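PDB 5EJY: myosin-I heavy chain from Dictyostelium discoideum, which acts as an actin-based class VII myosin motor with ATPase activity, taking part in adhesion and the early steps of phagocytosis, and is represented here by a MyTH4-FERM tail domain. Local coordinates for residues D83-V88 / T190-I195; F90-G95 / C133-P138; K403-N408 / N437-A442; L421-N426 / M446-K451. One frame throughout, in Å; residues are numbered along the deposited sequence.

Contact 1. Residues D83-V88 / T190-I195; sequences DFYSPV and TELESI
Tyr85 and Leu192 both carry CG beside the backbone N and anti to the carbonyl carbon; for Tyr85 (chi1 -72°) this places the phenol across Leu192, and the two side chains run past each other in opposite directions. Leu192 CB stands 4.0 Å from the centroid of the Tyr85 ring and 21° off its normal, a CH-pi contact over one face but displaced toward the rim. The same leucine adds a methyl: Leu192 CD1 is 3.8 Å from Tyr85 CD1. The opposite face is taken by Phe84, whose CD2 lies over the ring centre, 3.5 Å above the Tyr85 plane. In the helical MyTH4 domain this joins helix 81-97 to helix 189-196, whose short segments cross at 86° with axes 11.2 Å apart. The Glu193 and Tyr85 side chains cross at about a right angle; the phenol oxygen meets carbon here, with Tyr85 OH 3.6 Å from Glu193 CA, and no hydrogen bond links the two segments. One turn on, Val88 CG1 and Leu192 CD2 meet tip to tip at 4.1 Å, and Phe131 of helix 119-133 touches both residues.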
loop_
_atom_site.group_PDB
_atom_site.type_symbol
_atom_site.label_atom_id
_atom_site.label_comp_id
_atom_site.label_asym_id
_atom_site.label_seq_id
_atom_site.Cartn_x
_atom_site.Cartn_y
_atom_site.Cartn_z
ATOM N N ASP A 83 5.910 20.468 12.620
ATOM C CA ASP A 83 5.510 21.867 12.661
ATOM C C ASP A 83 5.665 22.511 11.280
ATOM O O ASP A 83 4.770 23.209 10.798
ATOM C CB ASP A 83 6.346 22.617 13.701
ATOM C CG ASP A 83 5.938 24.070 13.839
ATOM O OD1 ASP A 83 4.725 24.357 13.763
ATOM O OD2 ASP A 83 6.830 24.924 14.014
ATOM N N PHE A 84 6.804 22.264 10.646
ATOM C CA PHE A 84 7.092 22.810 9.327
ATOM C C PHE A 84 6.014 22.477 8.292
ATOM O O PHE A 84 5.680 23.296 7.440
ATOM C CB PHE A 84 8.438 22.288 8.835
ATOM C CG PHE A 84 8.845 22.828 7.497
ATOM C CD1 PHE A 84 9.306 24.129 7.374
ATOM C CD2 PHE A 84 8.775 22.035 6.364
ATOM C CE1 PHE A 84 9.684 24.636 6.149
ATOM C CE2 PHE A 84 9.154 22.532 5.126
ATOM C CZ PHE A 84 9.612 23.838 5.019
ATOM N N TYR A 85 5.479 21.266 8.362
ATOM C CA TYR A 85 4.501 20.816 7.377
ATOM C C TYR A 85 3.050 21.014 7.790
ATOM O O TYR A 85 2.144 20.792 6.986
ATOM C CB TYR A 85 4.756 19.355 6.997
ATOM C CG TYR A 85 5.984 19.207 6.146
ATOM C CD1 TYR A 85 6.005 19.688 4.846
ATOM C CD2 TYR A 85 7.137 18.614 6.647
ATOM C CE1 TYR A 85 7.137 19.577 4.059
ATOM C CE2 TYR A 85 8.271 18.492 5.869
ATOM C CZ TYR A 85 8.266 18.973 4.579
ATOM O OH TYR A 85 9.383 18.848 3.798
ATOM N N SER A 86 2.826 21.436 9.031
ATOM C CA SER A 86 1.466 21.623 9.520
ATOM C C SER A 86 0.583 22.521 8.634
ATOM O O SER A 86 -0.578 22.184 8.386
ATOM C CB SER A 86 1.449 22.085 10.989
ATOM O OG SER A 86 2.069 23.346 11.149
ATOM N N PRO A 87 1.114 23.658 8.150
ATOM C CA PRO A 87 0.247 24.435 7.250
ATOM C C PRO A 87 -0.051 23.690 5.948
ATOM O O PRO A 87 -1.134 23.862 5.385
ATOM C CB PRO A 87 1.071 25.702 6.966
ATOM C CG PRO A 87 2.493 25.298 7.227
ATOM C CD PRO A 87 2.423 24.302 8.355
ATOM N N VAL A 88 0.899 22.883 5.480
ATOM C CA VAL A 88 0.700 22.065 4.283
ATOM C C VAL A 88 -0.397 21.011 4.501
ATOM O O VAL A 88 -1.292 20.840 3.667
ATOM C CB VAL A 88 2.015 21.389 3.829
ATOM C CG1 VAL A 88 1.770 20.468 2.645
ATOM C CG2 VAL A 88 3.048 22.439 3.470
ATOM N N THR A 190 7.071 11.962 5.730
ATOM C CA THR A 190 8.153 11.335 4.975
ATOM C C THR A 190 7.978 11.553 3.474
ATOM O O THR A 190 8.943 11.817 2.750
ATOM C CB THR A 190 8.251 9.834 5.256
ATOM O OG1 THR A 190 8.367 9.630 6.664
ATOM C CG2 THR A 190 9.478 9.259 4.573
ATOM N N GLU A 191 6.743 11.440 3.003
ATOM C CA GLU A 191 6.472 11.661 1.589
ATOM C C GLU A 191 6.678 13.128 1.197
ATOM O O GLU A 191 7.263 13.425 0.151
ATOM C CB GLU A 191 5.049 11.193 1.245
ATOM C CG GLU A 191 4.667 11.388 -0.224
ATOM C CD GLU A 191 3.207 11.041 -0.500
ATOM O OE1 GLU A 191 2.527 10.469 0.393
ATOM O OE2 GLU A 191 2.733 11.326 -1.616
ATOM N N LEU A 192 6.196 14.045 2.032
ATOM C CA LEU A 192 6.349 15.475 1.755
ATOM C C LEU A 192 7.814 15.878 1.669
ATOM O O LEU A 192 8.190 16.706 0.839
ATOM C CB LEU A 192 5.631 16.325 2.817
ATOM C CG LEU A 192 4.101 16.265 2.797
ATOM C CD1 LEU A 192 3.533 16.911 4.037
ATOM C CD2 LEU A 192 3.561 16.949 1.543
ATOM N N GLU A 193 8.643 15.292 2.526
ATOM C CA GLU A 193 10.085 15.550 2.476
ATOM C C GLU A 193 10.681 15.182 1.121
ATOM O O GLU A 193 11.436 15.960 0.537
ATOM C CB GLU A 193 10.801 14.836 3.628
ATOM C CG GLU A 193 10.476 15.455 4.980
ATOM C CD GLU A 193 11.046 14.687 6.161
ATOM O OE1 GLU A 193 11.085 13.436 6.110
ATOM O OE2 GLU A 193 11.447 15.344 7.149
ATOM N N SER A 194 10.329 14.007 0.613
ATOM C CA SER A 194 10.744 13.585 -0.725
ATOM C C SER A 194 10.205 14.492 -1.833
ATOM O O SER A 194 10.942 14.899 -2.732
ATOM C CB SER A 194 10.295 12.143 -0.990
ATOM O OG SER A 194 10.976 11.239 -0.140
ATOM N N ILE A 195 8.908 14.793 -1.784
ATOM C CA ILE A 195 8.301 15.654 -2.790
ATOM C C ILE A 195 9.006 17.004 -2.815
ATOM O O ILE A 195 9.363 17.507 -3.883
ATOM C CB ILE A 195 6.799 15.885 -2.509
ATOM C CG1 ILE A 195 6.027 14.567 -2.651
ATOM C CG2 ILE A 195 6.232 16.941 -3.465
ATOM C CD1 ILE A 195 4.605 14.635 -2.118
#

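Contact 2. Residues F90-G95 / C133-P138; sequences FILTKG and CSTFPP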
loop_
_atom_site.group_PDB
_atom_site.type_symbol
_atom_site.label_atom_id
_atom_site.label_comp_id
_atom_site.label_asym_id
_atom_site.label_seq_id
_atom_site.Cartn_x
_atom_site.Cartn_y
_atom_site.Cartn_z
ATOM N N PHE A 90 -2.831 21.149 6.569
ATOM C CA PHE A 90 -4.120 21.817 6.633
ATOM C C PHE A 90 -4.697 22.014 5.225
ATOM O O PHE A 90 -5.840 21.634 4.933
ATOM C CB PHE A 90 -3.979 23.160 7.352
ATOM C CG PHE A 90 -5.268 23.920 7.461
ATOM C CD1 PHE A 90 -6.097 23.750 8.555
ATOM C CD2 PHE A 90 -5.652 24.801 6.466
ATOM C CE1 PHE A 90 -7.288 24.447 8.657
ATOM C CE2 PHE A 90 -6.847 25.500 6.558
ATOM C CZ PHE A 90 -7.661 25.329 7.656
ATOM N N ILE A 91 -3.893 22.621 4.362
ATOM C CA ILE A 91 -4.274 22.864 2.976
ATOM C C ILE A 91 -4.715 21.597 2.242
ATOM O O ILE A 91 -5.780 21.570 1.630
ATOM C CB ILE A 91 -3.109 23.510 2.197
ATOM C CG1 ILE A 91 -2.768 24.872 2.809
ATOM C CG2 ILE A 91 -3.474 23.673 0.721
ATOM C CD1 ILE A 91 -1.554 25.511 2.230
ATOM N N LEU A 92 -3.880 20.560 2.298
ATOM C CA LEU A 92 -4.130 19.335 1.550
ATOM C C LEU A 92 -5.307 18.546 2.113
ATOM O O LEU A 92 -6.025 17.882 1.369
ATOM C CB LEU A 92 -2.880 18.455 1.531
ATOM C CG LEU A 92 -1.643 19.066 0.889
ATOM C CD1 LEU A 92 -0.504 18.032 0.903
ATOM C CD2 LEU A 92 -1.967 19.535 -0.519
ATOM N N THR A 93 -5.501 18.608 3.425
ATOM C CA THR A 93 -6.629 17.901 4.040
ATOM C C THR A 93 -7.934 18.529 3.575
ATOM O O THR A 93 -8.883 17.827 3.204
ATOM C CB THR A 93 -6.553 17.921 5.585
ATOM O OG1 THR A 93 -5.292 17.375 6.004
ATOM C CG2 THR A 93 -7.666 17.076 6.192
ATOM N N LYS A 94 -7.984 19.858 3.550
ATOM C CA LYS A 94 -9.211 20.516 3.104
ATOM C C LYS A 94 -9.475 20.213 1.623
ATOM O O LYS A 94 -10.585 19.854 1.238
ATOM C CB LYS A 94 -9.148 22.024 3.358
ATOM C CG LYS A 94 -9.173 22.417 4.838
ATOM C CD LYS A 94 -10.563 22.256 5.453
ATOM C CE LYS A 94 -10.534 22.555 6.955
ATOM N NZ LYS A 94 -11.883 22.409 7.564
ATOM N N GLY A 95 -8.445 20.340 0.792
ATOM C CA GLY A 95 -8.626 20.151 -0.644
ATOM C C GLY A 95 -8.938 18.717 -1.040
ATOM O O GLY A 95 -9.734 18.470 -1.959
ATOM N N CYS A 133 -0.178 18.926 -6.324
ATOM C CA CYS A 133 -0.263 18.029 -7.471
ATOM C C CYS A 133 -0.139 16.551 -7.068
ATOM O O CYS A 133 -0.699 15.675 -7.737
ATOM C CB CYS A 133 0.828 18.362 -8.487
ATOM S SG CYS A 133 0.518 19.918 -9.383
ATOM N N SER A 134 0.623 16.295 -6.004
ATOM C CA SER A 134 0.846 14.936 -5.500
ATOM C C SER A 134 -0.331 14.405 -4.679
ATOM O O SER A 134 -0.307 13.250 -4.236
ATOM C CB SER A 134 2.117 14.902 -4.644
ATOM O OG SER A 134 3.248 15.369 -5.386
ATOM N N THR A 135 -1.340 15.248 -4.466
ATOM C CA THR A 135 -2.474 14.906 -3.602
ATOM C C THR A 135 -3.829 14.857 -4.332
ATOM O O THR A 135 -4.605 13.916 -4.148
ATOM C CB THR A 135 -2.556 15.849 -2.364
ATOM O OG1 THR A 135 -1.253 15.980 -1.771
ATOM C CG2 THR A 135 -3.558 15.283 -1.303
ATOM N N PHE A 136 -4.124 15.877 -5.139
ATOM C CA PHE A 136 -5.358 15.910 -5.929
ATOM C C PHE A 136 -5.172 16.880 -7.099
ATOM O O PHE A 136 -4.375 17.823 -7.014
ATOM C CB PHE A 136 -6.572 16.366 -5.083
ATOM C CG PHE A 136 -6.334 17.647 -4.344
ATOM C CD1 PHE A 136 -6.438 18.874 -4.997
ATOM C CD2 PHE A 136 -5.947 17.630 -3.010
ATOM C CE1 PHE A 136 -6.174 20.060 -4.330
ATOM C CE2 PHE A 136 -5.687 18.813 -2.329
ATOM C CZ PHE A 136 -5.798 20.033 -2.997
ATOM N N PRO A 137 -5.900 16.648 -8.192
ATOM C CA PRO A 137 -5.736 17.528 -9.343
ATOM C C PRO A 137 -6.730 18.685 -9.316
ATOM O O PRO A 137 -7.692 18.679 -8.542
ATOM C CB PRO A 137 -6.022 16.597 -10.517
ATOM C CG PRO A 137 -7.114 15.687 -9.965
ATOM C CD PRO A 137 -6.814 15.525 -8.482
ATOM N N PRO A 138 -6.484 19.710 -10.151
ATOM C CA PRO A 138 -7.517 20.726 -10.357
ATOM C C PRO A 138 -8.733 20.047 -10.966
ATOM O O PRO A 138 -8.583 18.986 -11.572
ATOM C CB PRO A 138 -6.882 21.674 -11.402
ATOM C CG PRO A 138 -5.375 21.409 -11.311
ATOM C CD PRO A 138 -5.282 19.935 -10.970
#
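Leu92 is the first residue of the helical segment to meet the loop 133-138, and it does so through both methyls. Leu92 CD1 lies 3.5 Å from Thr135 OG1, while Leu92 CD2 is 3.8 Å from the same oxygen, the two side chains crossing at a slant. This is packing of methyls on an oxygen already engaged elsewhere: Thr135 OG1 is hydrogen-bonded to the backbone O of Phe131, in the last turn of helix 119-133. Leu92 also meets Phe136, with Leu92 CD2 4.2 Å from Phe136 CE2. The backbone of the same residue takes part too, since Leu92 O lies at the edge of the phenyl ring, near its plane, 3.8 Å from Phe136 CE2.

Thr93 and Lys94 turn away from the loop, and the helix returns to it at Gly95. Here no side chain intervenes, and the Phe136 ring is laid directly on main chain: Gly95 C sits 3.5 Å above the ring plane, offset toward the rim, and Gly95 CA is 3.6 Å from Phe136 CE2. The phenyl reaches this place with CG between its own backbone N and carbonyl carbon (chi1 52°). Around the contact, Gly95 O is hydrogen-bonded to Arg102 NE and Phe136 O to Tyr106 OH, tying both backbones to helix 102-112. The geometry is that of an interhelical loop, the link between helices 119-133 and 143-155, its buried Thr135 and Phe136 packed against helix 81-97 in the all-helical bundle of the MyTH4 domain.

Contact 3. Residues K403-N408 / N437-A442; sequences KHPLAN and NIYDPA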
loop_
_atom_site.group_PDB
_atom_site.type_symbol
_atom_site.label_atom_id
_atom_site.label_comp_id
_atom_site.label_asym_id
_atom_site.label_seq_id
_atom_site.Cartn_x
_atom_site.Cartn_y
_atom_site.Cartn_z
ATOM N N LYS A 403 2.855 -31.503 0.945
ATOM C CA LYS A 403 1.782 -32.488 1.101
ATOM C C LYS A 403 0.762 -32.100 2.171
ATOM O O LYS A 403 -0.222 -32.817 2.382
ATOM C CB LYS A 403 2.351 -33.881 1.401
ATOM C CG LYS A 403 3.166 -34.484 0.263
ATOM C CD LYS A 403 2.340 -34.628 -1.009
ATOM C CE LYS A 403 3.139 -35.300 -2.122
ATOM N N HIS A 404 0.991 -30.980 2.852
ATOM C CA HIS A 404 0.012 -30.494 3.828
ATOM C C HIS A 404 -1.251 -30.026 3.111
ATOM O O HIS A 404 -1.161 -29.458 2.025
ATOM C CB HIS A 404 0.597 -29.358 4.661
ATOM C CG HIS A 404 -0.216 -29.022 5.870
ATOM N ND1 HIS A 404 -1.370 -28.269 5.804
ATOM C CD2 HIS A 404 -0.050 -29.350 7.174
ATOM C CE1 HIS A 404 -1.875 -28.143 7.020
ATOM N NE2 HIS A 404 -1.090 -28.784 7.868
ATOM N N PRO A 405 -2.439 -30.294 3.700
ATOM C CA PRO A 405 -3.714 -29.891 3.096
ATOM C C PRO A 405 -3.760 -28.421 2.662
ATOM O O PRO A 405 -4.429 -28.097 1.686
ATOM C CB PRO A 405 -4.726 -30.123 4.234
ATOM C CG PRO A 405 -4.143 -31.209 5.031
ATOM C CD PRO A 405 -2.640 -31.025 4.965
ATOM N N LEU A 406 -3.048 -27.548 3.364
ATOM C CA LEU A 406 -3.131 -26.107 3.086
ATOM C C LEU A 406 -2.095 -25.608 2.075
ATOM O O LEU A 406 -2.069 -24.415 1.737
ATOM C CB LEU A 406 -3.017 -25.306 4.386
ATOM C CG LEU A 406 -4.138 -25.520 5.403
ATOM C CD1 LEU A 406 -3.940 -24.621 6.593
ATOM C CD2 LEU A 406 -5.497 -25.262 4.762
ATOM N N ALA A 407 -1.240 -26.505 1.596
ATOM C CA ALA A 407 -0.273 -26.133 0.563
ATOM C C ALA A 407 -0.970 -25.631 -0.682
ATOM O O ALA A 407 -1.965 -26.199 -1.112
ATOM C CB ALA A 407 0.638 -27.317 0.215
ATOM N N ASN A 408 -0.440 -24.563 -1.272
ATOM C CA ASN A 408 -0.959 -24.064 -2.543
ATOM C C ASN A 408 -2.379 -23.495 -2.460
ATOM O O ASN A 408 -3.124 -23.501 -3.438
ATOM C CB ASN A 408 -0.864 -25.152 -3.606
ATOM C CG ASN A 408 0.556 -25.657 -3.775
ATOM O OD1 ASN A 408 1.489 -24.867 -3.941
ATOM N ND2 ASN A 408 0.736 -26.970 -3.700
ATOM N N ASN A 437 -12.572 -23.681 -0.079
ATOM C CA ASN A 437 -12.556 -24.831 0.805
ATOM C C ASN A 437 -12.657 -24.488 2.285
ATOM O O ASN A 437 -11.889 -23.689 2.817
ATOM C CB ASN A 437 -11.319 -25.679 0.513
ATOM C CG ASN A 437 -11.202 -26.020 -0.958
ATOM O OD1 ASN A 437 -12.023 -26.764 -1.489
ATOM N ND2 ASN A 437 -10.197 -25.456 -1.633
ATOM N N ILE A 438 -13.630 -25.093 2.947
ATOM C CA ILE A 438 -13.777 -24.929 4.377
ATOM C C ILE A 438 -12.927 -25.986 5.050
ATOM O O ILE A 438 -13.119 -27.190 4.834
ATOM C CB ILE A 438 -15.261 -25.080 4.817
ATOM C CG1 ILE A 438 -16.124 -24.020 4.116
ATOM C CG2 ILE A 438 -15.370 -24.951 6.324
ATOM C CD1 ILE A 438 -17.650 -24.251 4.222
ATOM N N TYR A 439 -12.006 -25.528 5.887
ATOM C CA TYR A 439 -11.005 -26.384 6.483
ATOM C C TYR A 439 -11.035 -26.223 7.987
ATOM O O TYR A 439 -11.192 -25.115 8.502
ATOM C CB TYR A 439 -9.633 -25.994 5.939
ATOM C CG TYR A 439 -8.456 -26.713 6.542
ATOM C CD1 TYR A 439 -8.053 -27.949 6.056
ATOM C CD2 TYR A 439 -7.718 -26.139 7.566
ATOM C CE1 TYR A 439 -6.962 -28.602 6.584
ATOM C CE2 TYR A 439 -6.622 -26.780 8.097
ATOM C CZ TYR A 439 -6.248 -28.014 7.603
ATOM O OH TYR A 439 -5.157 -28.669 8.132
ATOM N N ASP A 440 -10.897 -27.333 8.701
ATOM C CA ASP A 440 -10.904 -27.275 10.155
ATOM C C ASP A 440 -9.493 -27.445 10.682
ATOM O O ASP A 440 -8.937 -28.545 10.632
ATOM C CB ASP A 440 -11.804 -28.370 10.734
ATOM C CG ASP A 440 -11.945 -28.265 12.233
ATOM O OD1 ASP A 440 -11.216 -27.462 12.850
ATOM O OD2 ASP A 440 -12.791 -28.988 12.802
ATOM N N PRO A 441 -8.911 -26.361 11.214
ATOM C CA PRO A 441 -7.518 -26.407 11.677
ATOM C C PRO A 441 -7.354 -27.268 12.933
ATOM O O PRO A 441 -6.244 -27.697 13.240
ATOM C CB PRO A 441 -7.196 -24.931 11.963
ATOM C CG PRO A 441 -8.511 -24.298 12.230
ATOM C CD PRO A 441 -9.508 -25.023 11.366
ATOM N N ALA A 442 -8.452 -27.538 13.635
ATOM C CA ALA A 442 -8.402 -28.358 14.846
ATOM C C ALA A 442 -8.185 -29.833 14.533
ATOM O O ALA A 442 -7.586 -30.554 15.326
ATOM C CB ALA A 442 -9.671 -28.175 15.679
#
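A single methyl of Leu406 stands almost exactly over the centre of the Tyr439 ring: Leu406 CD2 is 3.6 Å from the centroid and 9° off the ring normal, a CH-pi contact with little offset. The site belongs to the FERM domain, where the loop following helix 390-402 of its helical part meets strand 435-440 of the antiparallel sheet, consistent with the junction between the central lobe and the C-terminal lobe. Tyr439 holds CG anti to its backbone N (chi1 175°), and its ring extends from the strand toward the turn. Leu406 CD1 adds a second approach to the same ring, 3.8 Å from Tyr439 CE2. Pro405 also comes in at a slant, neither face nor edge, with Pro405 CB 3.6 Å from Tyr439 CE1. The His404 and Tyr439 side chains cross at about a right angle, Tyr439 OH lying 3.5 Å from His404 CE1 without a hydrogen bond.

The three residues that touch the tyrosine are held in one type I turn, His404 to Ala407, closed by Ala407 N to His404 O at 3.0 Å. Tyr333 packs edge-to-face with the histidine, while Val428 and Met446 of the flanking strands touch Tyr439. The imidazole is also fixed from within its own turn: Leu406 N donates to His404 ND1 at 3.0 Å, nearly straight at 169° and close to the ring plane.

Contact 4. Residues L421-N426 / M446-K451; sequences LPYPKN and MLESVK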
loop_
_atom_site.group_PDB
_atom_site.type_symbol
_atom_site.label_atom_id
_atom_site.label_comp_id
_atom_site.label_asym_id
_atom_site.label_seq_id
_atom_site.Cartn_x
_atom_site.Cartn_y
_atom_site.Cartn_z
ATOM N N LEU A 421 -25.754 -24.207 10.457
ATOM C CA LEU A 421 -24.677 -24.749 9.643
ATOM C C LEU A 421 -23.842 -25.706 10.483
ATOM O O LEU A 421 -23.642 -25.478 11.667
ATOM C CB LEU A 421 -23.798 -23.625 9.096
ATOM C CG LEU A 421 -24.499 -22.689 8.120
ATOM C CD1 LEU A 421 -23.568 -21.550 7.699
ATOM C CD2 LEU A 421 -24.974 -23.465 6.909
ATOM N N PRO A 422 -23.323 -26.767 9.854
ATOM C CA PRO A 422 -22.605 -27.856 10.531
ATOM C C PRO A 422 -21.182 -27.558 10.969
ATOM O O PRO A 422 -20.684 -28.273 11.833
ATOM C CB PRO A 422 -22.575 -28.960 9.476
ATOM C CG PRO A 422 -22.683 -28.256 8.185
ATOM C CD PRO A 422 -23.539 -27.048 8.425
ATOM N N TYR A 423 -20.532 -26.555 10.385
ATOM C CA TYR A 423 -19.112 -26.314 10.653
ATOM C C TYR A 423 -18.864 -25.782 12.050
ATOM O O TYR A 423 -19.736 -25.154 12.640
ATOM C CB TYR A 423 -18.548 -25.330 9.625
ATOM C CG TYR A 423 -19.211 -25.493 8.291
ATOM C CD1 TYR A 423 -18.972 -26.617 7.515
ATOM C CD2 TYR A 423 -20.117 -24.551 7.826
ATOM C CE1 TYR A 423 -19.591 -26.780 6.299
ATOM C CE2 TYR A 423 -20.745 -24.709 6.612
ATOM C CZ TYR A 423 -20.482 -25.827 5.857
ATOM O OH TYR A 423 -21.109 -25.987 4.648
ATOM N N PRO A 424 -17.662 -26.037 12.583
ATOM C CA PRO A 424 -17.184 -25.430 13.826
ATOM C C PRO A 424 -17.146 -23.911 13.697
ATOM O O PRO A 424 -17.035 -23.395 12.577
ATOM C CB PRO A 424 -15.763 -25.984 13.958
ATOM C CG PRO A 424 -15.785 -27.258 13.176
ATOM C CD PRO A 424 -16.688 -26.983 12.019
ATOM N N LYS A 425 -17.232 -23.216 14.827
ATOM C CA LYS A 425 -17.304 -21.761 14.846
ATOM C C LYS A 425 -16.071 -21.141 14.212
ATOM O O LYS A 425 -16.162 -20.128 13.515
ATOM C CB LYS A 425 -17.427 -21.239 16.278
ATOM C CG LYS A 425 -16.917 -19.809 16.433
ATOM C CD LYS A 425 -16.996 -19.297 17.863
ATOM C CE LYS A 425 -16.345 -17.921 17.966
ATOM N NZ LYS A 425 -16.344 -17.392 19.359
ATOM N N ASN A 426 -14.918 -21.736 14.488
ATOM C CA ASN A 426 -13.663 -21.259 13.931
ATOM C C ASN A 426 -13.208 -22.191 12.829
ATOM O O ASN A 426 -13.118 -23.402 13.023
ATOM C CB ASN A 426 -12.591 -21.147 15.017
ATOM C CG ASN A 426 -13.029 -20.274 16.175
ATOM O OD1 ASN A 426 -12.881 -19.051 16.143
ATOM N ND2 ASN A 426 -13.576 -20.902 17.208
ATOM N N MET A 446 -10.369 -31.013 5.558
ATOM C CA MET A 446 -11.296 -30.270 4.722
ATOM C C MET A 446 -12.712 -30.746 5.004
ATOM O O MET A 446 -12.956 -31.951 5.141
ATOM C CB MET A 446 -10.991 -30.503 3.244
ATOM C CG MET A 446 -9.656 -29.943 2.781
ATOM S SD MET A 446 -9.678 -28.137 2.750
ATOM C CE MET A 446 -7.979 -27.779 2.265
ATOM N N LEU A 447 -13.646 -29.805 5.070
ATOM C CA LEU A 447 -15.029 -30.134 5.423
ATOM C C LEU A 447 -15.971 -30.010 4.238
ATOM O O LEU A 447 -16.940 -30.764 4.130
ATOM C CB LEU A 447 -15.512 -29.244 6.564
ATOM C CG LEU A 447 -14.763 -29.376 7.885
ATOM C CD1 LEU A 447 -15.383 -28.444 8.903
ATOM C CD2 LEU A 447 -14.774 -30.823 8.386
ATOM N N GLU A 448 -15.684 -29.067 3.345
ATOM C CA GLU A 448 -16.567 -28.793 2.221
ATOM C C GLU A 448 -15.840 -27.989 1.169
ATOM O O GLU A 448 -14.978 -27.178 1.499
ATOM C CB GLU A 448 -17.795 -28.013 2.707
ATOM C CG GLU A 448 -18.864 -27.808 1.655
ATOM C CD GLU A 448 -20.234 -27.535 2.268
ATOM O OE1 GLU A 448 -20.480 -27.993 3.409
ATOM O OE2 GLU A 448 -21.056 -26.854 1.612
ATOM N N SER A 449 -16.171 -28.223 -0.096
ATOM C CA SER A 449 -15.619 -27.429 -1.192
ATOM C C SER A 449 -16.716 -26.586 -1.820
ATOM O O SER A 449 -17.568 -27.095 -2.553
ATOM C CB SER A 449 -14.975 -28.316 -2.260
ATOM O OG SER A 449 -14.590 -27.540 -3.390
ATOM N N VAL A 450 -16.702 -25.296 -1.517
ATOM C CA VAL A 450 -17.717 -24.382 -2.006
ATOM C C VAL A 450 -17.358 -23.887 -3.402
ATOM O O VAL A 450 -16.196 -23.575 -3.679
ATOM C CB VAL A 450 -17.909 -23.205 -1.028
ATOM C CG1 VAL A 450 -18.941 -22.227 -1.562
ATOM C CG2 VAL A 450 -18.327 -23.739 0.346
ATOM N N LYS A 451 -18.349 -23.834 -4.286
ATOM C CA LYS A 451 -18.099 -23.542 -5.703
ATOM C C LYS A 451 -18.101 -22.053 -6.043
ATOM O O LYS A 451 -19.016 -21.325 -5.657
ATOM C CB LYS A 451 -19.159 -24.229 -6.574
ATOM C CG LYS A 451 -19.214 -25.745 -6.457
ATOM C CD LYS A 451 -20.450 -26.265 -7.196
ATOM C CE LYS A 451 -20.789 -27.696 -6.799
ATOM N NZ LYS A 451 -19.654 -28.621 -7.063
#
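Tyr423, Leu447 and Glu448 bury most of the surface in this contact: Glu448 meets the phenol oxygen of Tyr423, while Leu447 lies at the ring edge and against Pro424. Tyr423 OH donates to Glu448 OE1 in a hydrogen bond modelled at 2.4 Å, a length so short that its exact value is doubtful. As modelled, Glu448 OE1 lies at the ring edge, in its plane, with the carboxylate turned 61° from that plane. Glu448 OE2, 3.2 Å from Tyr423 OH, has too poor an angle to bond. The glutamate gets there as an extended chain leaving with CG anti to the backbone N (chi1 -173°).

Leu447 and Glu448 can both face the tyrosine's loop because they form a classic beta bulge opposite Ile438, in the antiparallel sheet of the FERM domain. The extra residue at this point of strand 445-450 puts two consecutive side chains toward segment 421-426. Leu447 CD1 comes to the ring edge, 4.3 Å from Tyr423 CD1, and meets Pro424 CD tip to tip at 3.7 Å. One face of the Tyr423 ring carries Pro422, whose CG is 3.9 Å above the plane and offset toward the rim. Ile438 and Leu471 also touch the tyrosine, and its backbone O accepts a hydrogen bond from His416 NE2.

Overall arrangement
The four contacts form two pairs on opposite sides of the chain's centre. Contacts 1 and 2, centres 13 Å apart, share helix 81-97 in the MyTH4 domain; contact 2 is nested within the chain loop that contact 1 closes, and the two touch where Ile195 CD1 lies 3.6 Å from Ser134 CB. Contacts 3 and 4, centres 12 Å apart, each have one segment on neighbouring strands, 435-440 and 445-450, of one FERM sheet and interleave along the chain. These strands are joined by probable hydrogen bonds, Ile438 O to Leu447 N at 2.7 Å and Ile438 N to Glu448 O at 2.9 Å. Between the pairs, centres are about 47 to 50 Å apart, with no direct touch.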